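Local coordinates for butyryl-CoA dehydrogenase (Marinomonas mediterranea, PDB 6CXT), which belongs to the acyl-CoA dehydrogenase family of flavoproteins and binds flavin-adenine dinucleotide, at residues Gly75-Thr81 and Phe250-Arg256; Asp287-Arg291 and Gln329-Ser334. All coordinates share one frame; numbering follows the deposited sequence.

Contact 1: residues Gly75-Thr81 and Phe250-Arg256; sequences GQSCTDT and FVGAMQR. With EDO (1,2-ethanediol), chain E.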
ATOM      1  N   GLY B  75       4.866  23.442 -14.872  1.00 16.80           N
ATOM      2  CA  GLY B  75       5.079  22.670 -13.614  1.00 17.15           C
ATOM      3  C   GLY B  75       6.342  21.848 -13.744  1.00 17.61           C
ATOM      4  O   GLY B  75       7.025  21.618 -12.737  1.00 17.55           O
ATOM      5  N   GLN B  76       6.651  21.416 -14.980  1.00 18.65           N
ATOM      6  CA  GLN B  76       7.908  20.660 -15.225  1.00 19.27           C
ATOM      7  C   GLN B  76       9.167  21.552 -15.182  1.00 19.96           C
ATOM      8  O   GLN B  76      10.197  21.184 -14.564  1.00 21.12           O
ATOM      9  CB  GLN B  76       7.810  19.829 -16.548  1.00 20.46           C
ATOM     10  CG  GLN B  76       8.988  18.884 -16.734  1.00 22.61           C
ATOM     11  CD  GLN B  76       8.861  18.070 -18.019  1.00 23.73           C
ATOM     12  OE1 GLN B  76       7.776  17.725 -18.440  1.00 26.83           O
ATOM     13  NE2 GLN B  76       9.982  17.734 -18.607  1.00 29.29           N
ATOM     14  N   SER B  77       9.096  22.742 -15.766  1.00 19.41           N
ATOM     15  CA  SER B  77      10.339  23.494 -15.938  1.00 21.62           C
ATOM     16  C   SER B  77      10.556  24.520 -14.825  1.00 24.09           C
ATOM     17  O   SER B  77      11.680  24.929 -14.629  1.00 22.19           O
ATOM     18  CB  SER B  77      10.340  24.179 -17.291  1.00 20.50           C
ATOM     19  OG  SER B  77       9.290  25.109 -17.349  1.00 24.26           O
ATOM     20  N   CYS B  78       9.488  24.973 -14.154  1.00 21.92           N
ATOM     21  CA  CYS B  78       9.615  26.029 -13.113  1.00 21.35           C
ATOM     22  C   CYS B  78       9.765  25.332 -11.790  1.00 22.05           C
ATOM     23  O   CYS B  78       8.824  24.674 -11.354  1.00 23.41           O
ATOM     24  CB  CYS B  78       8.389  26.968 -13.021  1.00 24.05           C
ATOM     25  SG  CYS B  78       8.003  27.872 -14.531  1.00 30.33           S
ATOM     26  N   THR B  79      10.906  25.481 -11.132  1.00 21.06           N
ATOM     27  CA  THR B  79      11.017  24.801  -9.844  1.00 25.00           C
ATOM     28  C   THR B  79      10.225  25.432  -8.716  1.00 22.52           C
ATOM     29  O   THR B  79      10.019  24.797  -7.701  1.00 21.39           O
ATOM     30  CB  THR B  79      12.450  24.678  -9.380  1.00 28.42           C
ATOM     31  OG1 THR B  79      13.042  25.970  -9.505  1.00 27.44           O
ATOM     32  CG2 THR B  79      13.192  23.571 -10.243  1.00 32.35           C
ATOM     33  N   ASP B  80       9.787  26.675  -8.883  1.00 20.86           N
ATOM     34  CA  ASP B  80       8.960  27.284  -7.817  1.00 20.60           C
ATOM     35  C   ASP B  80       7.496  26.865  -8.000  1.00 19.15           C
ATOM     36  O   ASP B  80       6.645  27.570  -8.555  1.00 20.14           O
ATOM     37  CB  ASP B  80       9.109  28.806  -7.815  1.00 18.99           C
ATOM     38  CG  ASP B  80       8.518  29.425  -6.567  1.00 21.28           C
ATOM     39  OD1 ASP B  80       7.741  28.736  -5.839  1.00 20.06           O
ATOM     40  OD2 ASP B  80       8.814  30.613  -6.338  1.00 21.13           O
ATOM     41  N   THR B  81       7.190  25.669  -7.512  1.00 19.62           N
ATOM     42  CA  THR B  81       5.836  25.137  -7.564  1.00 17.50           C
ATOM     43  C   THR B  81       4.836  26.069  -6.852  1.00 15.99           C
ATOM     44  O   THR B  81       3.706  26.207  -7.298  1.00 15.80           O
ATOM     45  CB  THR B  81       5.863  23.720  -6.944  1.00 17.93           C
ATOM     46  OG1 THR B  81       6.874  22.955  -7.661  1.00 17.41           O
ATOM     47  CG2 THR B  81       4.494  22.989  -7.045  1.00 18.83           C
ATOM     48  N   PHE B 250       1.395  19.709 -10.900  1.00 16.06           N
ATOM     49  CA  PHE B 250       2.101  18.657 -10.150  1.00 14.80           C
ATOM     50  C   PHE B 250       2.414  17.471 -11.050  1.00 15.26           C
ATOM     51  O   PHE B 250       3.322  16.715 -10.751  1.00 14.97           O
ATOM     52  CB  PHE B 250       1.220  18.206  -8.998  1.00 14.82           C
ATOM     53  CG  PHE B 250       0.730  19.380  -8.170  1.00 15.46           C
ATOM     54  CD1 PHE B 250       1.655  20.348  -7.689  1.00 14.27           C
ATOM     55  CD2 PHE B 250      -0.647  19.528  -7.875  1.00 15.39           C
ATOM     56  CE1 PHE B 250       1.222  21.492  -6.975  1.00 15.44           C
ATOM     57  CE2 PHE B 250      -1.080  20.633  -7.111  1.00 15.19           C
ATOM     58  CZ  PHE B 250      -0.176  21.622  -6.696  1.00 14.66           C
ATOM     59  N   VAL B 251       1.653  17.294 -12.118  1.00 15.34           N
ATOM     60  CA  VAL B 251       2.014  16.296 -13.127  1.00 15.12           C
ATOM     61  C   VAL B 251       3.366  16.708 -13.753  1.00 16.45           C
ATOM     62  O   VAL B 251       4.284  15.883 -13.875  1.00 17.25           O
ATOM     63  CB  VAL B 251       0.936  16.185 -14.237  1.00 15.93           C
ATOM     64  CG1 VAL B 251       1.437  15.339 -15.417  1.00 15.12           C
ATOM     65  CG2 VAL B 251      -0.368  15.582 -13.670  1.00 15.44           C
ATOM     66  N   GLY B 252       3.523  17.979 -14.119  1.00 16.25           N
ATOM     67  CA  GLY B 252       4.842  18.463 -14.544  1.00 16.44           C
ATOM     68  C   GLY B 252       5.912  18.293 -13.460  1.00 16.71           C
ATOM     69  O   GLY B 252       7.044  17.808 -13.743  1.00 16.84           O
ATOM     70  N   ALA B 253       5.595  18.670 -12.213  1.00 16.01           N
ATOM     71  CA  ALA B 253       6.575  18.528 -11.150  1.00 16.78           C
ATOM     72  C   ALA B 253       7.017  17.034 -11.008  1.00 15.49           C
ATOM     73  O   ALA B 253       8.196  16.755 -10.749  1.00 15.93           O
ATOM     74  CB  ALA B 253       6.053  19.069  -9.819  1.00 14.92           C
ATOM     75  N   MET B 254       6.092  16.112 -11.187  1.00 14.98           N
ATOM     76  CA  MET B 254       6.404  14.668 -11.069  1.00 15.38           C
ATOM     77  C   MET B 254       7.296  14.209 -12.237  1.00 14.46           C
ATOM     78  O   MET B 254       8.131  13.362 -12.024  1.00 14.72           O
ATOM     79  CB  MET B 254       5.110  13.817 -11.010  1.00 14.64           C
ATOM     80  CG  MET B 254       4.521  13.915  -9.582  1.00 15.72           C
ATOM     81  SD  MET B 254       3.127  12.782  -9.508  1.00 19.37           S
ATOM     82  CE  MET B 254       1.834  13.679 -10.393  1.00 15.11           C
ATOM     83  N   GLN B 255       7.094  14.744 -13.434  1.00 15.07           N
ATOM     84  CA  GLN B 255       8.000  14.407 -14.591  1.00 15.56           C
ATOM     85  C   GLN B 255       9.417  14.815 -14.225  1.00 16.53           C
ATOM     86  O   GLN B 255      10.373  14.041 -14.409  1.00 18.32           O
ATOM     87  CB  GLN B 255       7.558  15.100 -15.901  1.00 17.75           C
ATOM     88  CG  GLN B 255       8.422  14.656 -17.108  1.00 19.66           C
ATOM     89  CD  GLN B 255       8.311  13.143 -17.363  1.00 20.28           C
ATOM     90  OE1 GLN B 255       7.224  12.643 -17.650  1.00 22.73           O
ATOM     91  NE2 GLN B 255       9.427  12.411 -17.261  1.00 21.83           N
ATOM     92  N   ARG B 256       9.549  15.980 -13.589  1.00 16.44           N
ATOM     93  CA  ARG B 256      10.845  16.445 -13.103  1.00 17.19           C
ATOM     94  C   ARG B 256      11.462  15.537 -12.034  1.00 17.88           C
ATOM     95  O   ARG B 256      12.636  15.163 -12.149  1.00 17.40           O
ATOM     96  CB  ARG B 256      10.813  17.915 -12.619  1.00 16.86           C
ATOM     97  CG  ARG B 256      12.197  18.364 -12.089  1.00 18.96           C
ATOM     98  CD  ARG B 256      12.234  19.846 -11.603  1.00 19.24           C
ATOM     99  NE  ARG B 256      11.261  20.074 -10.524  1.00 20.84           N
ATOM    100  CZ  ARG B 256      10.160  20.832 -10.619  1.00 24.92           C
ATOM    101  NH1 ARG B 256       9.849  21.506 -11.751  1.00 24.81           N
ATOM    102  NH2 ARG B 256       9.383  20.967  -9.541  1.00 22.32           N
TER
HETATM  103  C1  EDO E 402       8.198  27.255  -2.875  1.00 28.40           C
HETATM  104  O1  EDO E 402       7.170  28.122  -3.377  1.00 19.72           O
HETATM  105  C2  EDO E 402       8.604  26.104  -3.829  1.00 29.04           C
HETATM  106  O2  EDO E 402       7.396  25.339  -4.044  1.00 25.36           O
HETATM  107  O   HOH W   1       6.987  22.955 -10.263  1.00 20.33           O

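Contact 2: residues Asp287-Arg291 and Gln329-Ser334; sequences DMGVR and QSGIDS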
ATOM      1  N   ASP B 287       7.686   2.323 -10.745  1.00 15.17           N
ATOM      2  CA  ASP B 287       6.359   2.660 -10.201  1.00 16.11           C
ATOM      3  C   ASP B 287       6.113   4.158 -10.197  1.00 15.27           C
ATOM      4  O   ASP B 287       4.966   4.570 -10.366  1.00 15.33           O
ATOM      5  CB  ASP B 287       6.183   2.106  -8.785  1.00 15.41           C
ATOM      6  CG  ASP B 287       5.989   0.599  -8.737  1.00 18.83           C
ATOM      7  OD1 ASP B 287       5.584  -0.040  -9.747  1.00 19.80           O
ATOM      8  OD2 ASP B 287       6.306   0.012  -7.648  1.00 20.27           O
ATOM      9  N   MET B 288       7.144   4.989 -10.022  1.00 14.02           N
ATOM     10  CA  MET B 288       6.951   6.443 -10.212  1.00 15.56           C
ATOM     11  C   MET B 288       6.518   6.699 -11.655  1.00 14.96           C
ATOM     12  O   MET B 288       5.630   7.529 -11.923  1.00 14.71           O
ATOM     13  CB  MET B 288       8.266   7.204  -9.926  1.00 15.35           C
ATOM     14  CG  MET B 288       8.742   7.131  -8.487  1.00 16.34           C
ATOM     15  SD  MET B 288      10.421   7.838  -8.290  1.00 18.22           S
ATOM     16  CE  MET B 288      10.040   9.562  -8.603  1.00 14.35           C
ATOM     17  N   GLY B 289       7.133   5.993 -12.610  1.00 15.53           N
ATOM     18  CA  GLY B 289       6.763   6.209 -14.037  1.00 14.73           C
ATOM     19  C   GLY B 289       5.315   5.757 -14.299  1.00 15.11           C
ATOM     20  O   GLY B 289       4.544   6.425 -15.010  1.00 15.02           O
ATOM     21  N   VAL B 290       4.953   4.631 -13.710  1.00 14.69           N
ATOM     22  CA  VAL B 290       3.582   4.107 -13.864  1.00 14.28           C
ATOM     23  C   VAL B 290       2.540   5.115 -13.293  1.00 14.78           C
ATOM     24  O   VAL B 290       1.560   5.496 -13.979  1.00 15.19           O
ATOM     25  CB  VAL B 290       3.426   2.740 -13.187  1.00 15.42           C
ATOM     26  CG1 VAL B 290       1.939   2.273 -13.232  1.00 15.14           C
ATOM     27  CG2 VAL B 290       4.366   1.700 -13.866  1.00 15.44           C
ATOM     28  N   ARG B 291       2.762   5.505 -12.051  1.00 14.72           N
ATOM     29  CA  ARG B 291       1.814   6.406 -11.396  1.00 15.20           C
ATOM     30  C   ARG B 291       1.735   7.762 -12.126  1.00 16.13           C
ATOM     31  O   ARG B 291       0.655   8.343 -12.207  1.00 14.92           O
ATOM     32  CB  ARG B 291       2.199   6.591  -9.921  1.00 13.76           C
ATOM     33  CG  ARG B 291       1.928   5.304  -9.100  1.00 16.60           C
ATOM     34  CD  ARG B 291       2.144   5.621  -7.588  1.00 16.06           C
ATOM     35  NE  ARG B 291       3.433   6.351  -7.355  1.00 16.19           N
ATOM     36  CZ  ARG B 291       4.563   5.812  -6.860  1.00 17.56           C
ATOM     37  NH1 ARG B 291       4.615   4.522  -6.563  1.00 15.10           N
ATOM     38  NH2 ARG B 291       5.651   6.593  -6.701  1.00 17.78           N
ATOM     39  N   GLN B 329       3.706  10.415  -3.182  1.00 14.10           N
ATOM     40  CA  GLN B 329       4.554   9.230  -3.318  0.51 14.35           C
ATOM     41  C   GLN B 329       5.851   9.589  -4.064  1.00 13.92           C
ATOM     42  O   GLN B 329       6.918   9.096  -3.712  1.00 14.02           O
ATOM     43  CB  GLN B 329       3.799   8.118  -4.036  0.51 14.46           C
ATOM     44  CG  GLN B 329       2.549   7.630  -3.291  0.51 15.07           C
ATOM     45  CD  GLN B 329       1.742   6.667  -4.115  0.51 18.07           C
ATOM     46  OE1 GLN B 329       0.940   7.083  -4.973  0.51 19.12           O
ATOM     47  NE2 GLN B 329       1.913   5.383  -3.866  0.51 17.37           N
ATOM     48  N   SER B 330       5.720  10.426  -5.089  1.00 13.87           N
ATOM     49  CA  SER B 330       6.872  10.891  -5.868  1.00 15.27           C
ATOM     50  C   SER B 330       7.892  11.638  -4.961  1.00 16.84           C
ATOM     51  O   SER B 330       9.112  11.394  -5.008  1.00 14.95           O
ATOM     52  CB  SER B 330       6.390  11.829  -6.997  1.00 13.95           C
ATOM     53  OG  SER B 330       7.534  12.246  -7.785  1.00 16.29           O
ATOM     54  N   GLY B 331       7.376  12.556  -4.108  1.00 16.14           N
ATOM     55  CA  GLY B 331       8.225  13.287  -3.175  1.00 14.54           C
ATOM     56  C   GLY B 331       8.958  12.325  -2.220  1.00 15.33           C
ATOM     57  O   GLY B 331      10.150  12.512  -1.945  1.00 15.14           O
ATOM     58  N   ILE B 332       8.256  11.341  -1.674  1.00 13.86           N
ATOM     59  CA  ILE B 332       8.899  10.418  -0.780  1.00 15.38           C
ATOM     60  C   ILE B 332       9.928   9.543  -1.554  1.00 15.12           C
ATOM     61  O   ILE B 332      11.079   9.381  -1.131  1.00 13.95           O
ATOM     62  CB  ILE B 332       7.860   9.511  -0.096  1.00 16.97           C
ATOM     63  CG1 ILE B 332       6.978  10.363   0.877  1.00 16.90           C
ATOM     64  CG2 ILE B 332       8.546   8.350   0.656  1.00 17.32           C
ATOM     65  CD1 ILE B 332       5.671   9.618   1.169  1.00 18.03           C
ATOM     66  N   ASP B 333       9.509   9.024  -2.680  1.00 12.87           N
ATOM     67  CA  ASP B 333      10.394   8.099  -3.442  1.00 15.16           C
ATOM     68  C   ASP B 333      11.684   8.833  -3.973  1.00 16.42           C
ATOM     69  O   ASP B 333      12.793   8.258  -3.958  1.00 15.83           O
ATOM     70  CB  ASP B 333       9.610   7.471  -4.602  1.00 15.68           C
ATOM     71  CG  ASP B 333       8.693   6.364  -4.137  1.00 17.24           C
ATOM     72  OD1 ASP B 333       8.881   5.847  -3.049  1.00 18.99           O
ATOM     73  OD2 ASP B 333       7.855   5.919  -4.914  1.00 20.43           O
ATOM     74  N   SER B 334      11.540  10.086  -4.405  1.00 15.23           N
ATOM     75  CA  SER B 334      12.693  10.902  -4.811  0.50 15.01           C
ATOM     76  C   SER B 334      13.709  11.018  -3.673  1.00 17.24           C
ATOM     77  O   SER B 334      14.927  10.923  -3.892  1.00 17.27           O
ATOM     78  CB  SER B 334      12.242  12.287  -5.262  0.50 15.06           C
ATOM     79  OG  SER B 334      11.520  12.154  -6.463  0.50 13.06           O
TER
HETATM   80  O   HOH W   2       7.649   3.883  -6.262  1.00 25.01           O

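Contact 1: residues Gly75-Thr81 and Phe250-Arg256
Gln-76 and Gly-252 bring the two backbones into direct contact, CA to CA 3.8 Å. Gly-75 to Ser-77 form the last turn of helix 64-77, Cys-78 is the first residue to leave helical geometry, and Phe-250 to Arg-256 run inside helix 248-267. Gly-252, with no side chain, lets the backbones come this close. Gln-76 CA makes a C-H...O contact with Gly-252 O at 3.3 Å. Arg-256 then closes off the helix end. Its NH1 reaches Gln-76 O at 2.9 Å, coming from above the carbonyl plane with a bent N-H...O angle of 136°, and adds weak bonds to Gly-75 O and Cys-78 O. This joins the C-terminal end of a helix in the N-terminal domain of the acyl-CoA dehydrogenase fold to a helix of the C-terminal domain, and the cation probably gains from the helix dipole. A water at the guanidinium edge accepts from Arg-256 NH2 and Thr-81 OG1 and donates to Gly-75 O and Cys-78 O. Thr-79 CG2 lies over one guanidinium face, nearer its rim. On the flank, Gln-76, extended with CG anti to its N (chi1 -172°), lies alongside Gln-255, whose amide turns off to Arg-296 and Asn-259. Thr-81 CG2 meets the Phe-250 ring edge at CE1, 3.6 Å away, while Phe-327 packs against the same ring.

Contact 2: residues Asp287-Arg291 and Gln329-Ser334
Arg-291 and Asp-333 form the salt bridge between these helices, NH2 to OD2 at 2.9 Å with an N-H...O angle of 153°. The guanidinium meets the anti side of OD2, and its plane stands 47° from that of the carboxylate. A water takes a hydrogen bond from Arg-291 NH1 and gives one to the same OD2 at 2.5 Å, so this oxygen is gripped twice. The flat cation is sandwiched: Asp-287 O lies 3.6 Å above the centre of one guanidinium face, and Gln-329 CB packs over the opposite face nearer the rim. Beside the ion pair, Met-288 and Asp-333 run alongside each other in opposite senses, SD to CB 3.8 Å; the bend at the last torsion of Met-288 (chi3 68°) then delivers CE to Ser-330 OG, 3.8 Å away. Within its own helix Ser-334 OG, in the conformer given, bonds back to Ser-330 O, which also accepts from Ser-334 N on the other face of its plane. Further out, Arg-284 bridges to Asp-333 OD1, Asp-257 bonds Ser-330 OG, and Arg-370 of a second subunit pairs with Asp-287. The segment axes approach to 10.6 Å and are nearly antiparallel. Helices 279-306 and 313-338, with helix 248-267 against them, belong to the antiparallel helix bundle that makes up the C-terminal domain of acyl-CoA dehydrogenases.

From the N terminus the chain runs through helix 64-77 and into residues 75-81, then passes through the strands of the middle domain before returning as helix 248-267, where contact 1 closes a long loop across the domains. Contact 2 opens only afterwards and closes a short, mostly helical excursion from helix 279-306 to helix 313-338, so the two loops follow in series and neither nest nor cross. Helix 248-267 is the shared element: one side receives the N-terminal domain, while Met-254 CG touches Ser-330 CB of contact 2 at 3.8 Å. Contact 1 joins two domains; contact 2 joins two helices within the C-terminal one, where a second and a third subunit also come within reach.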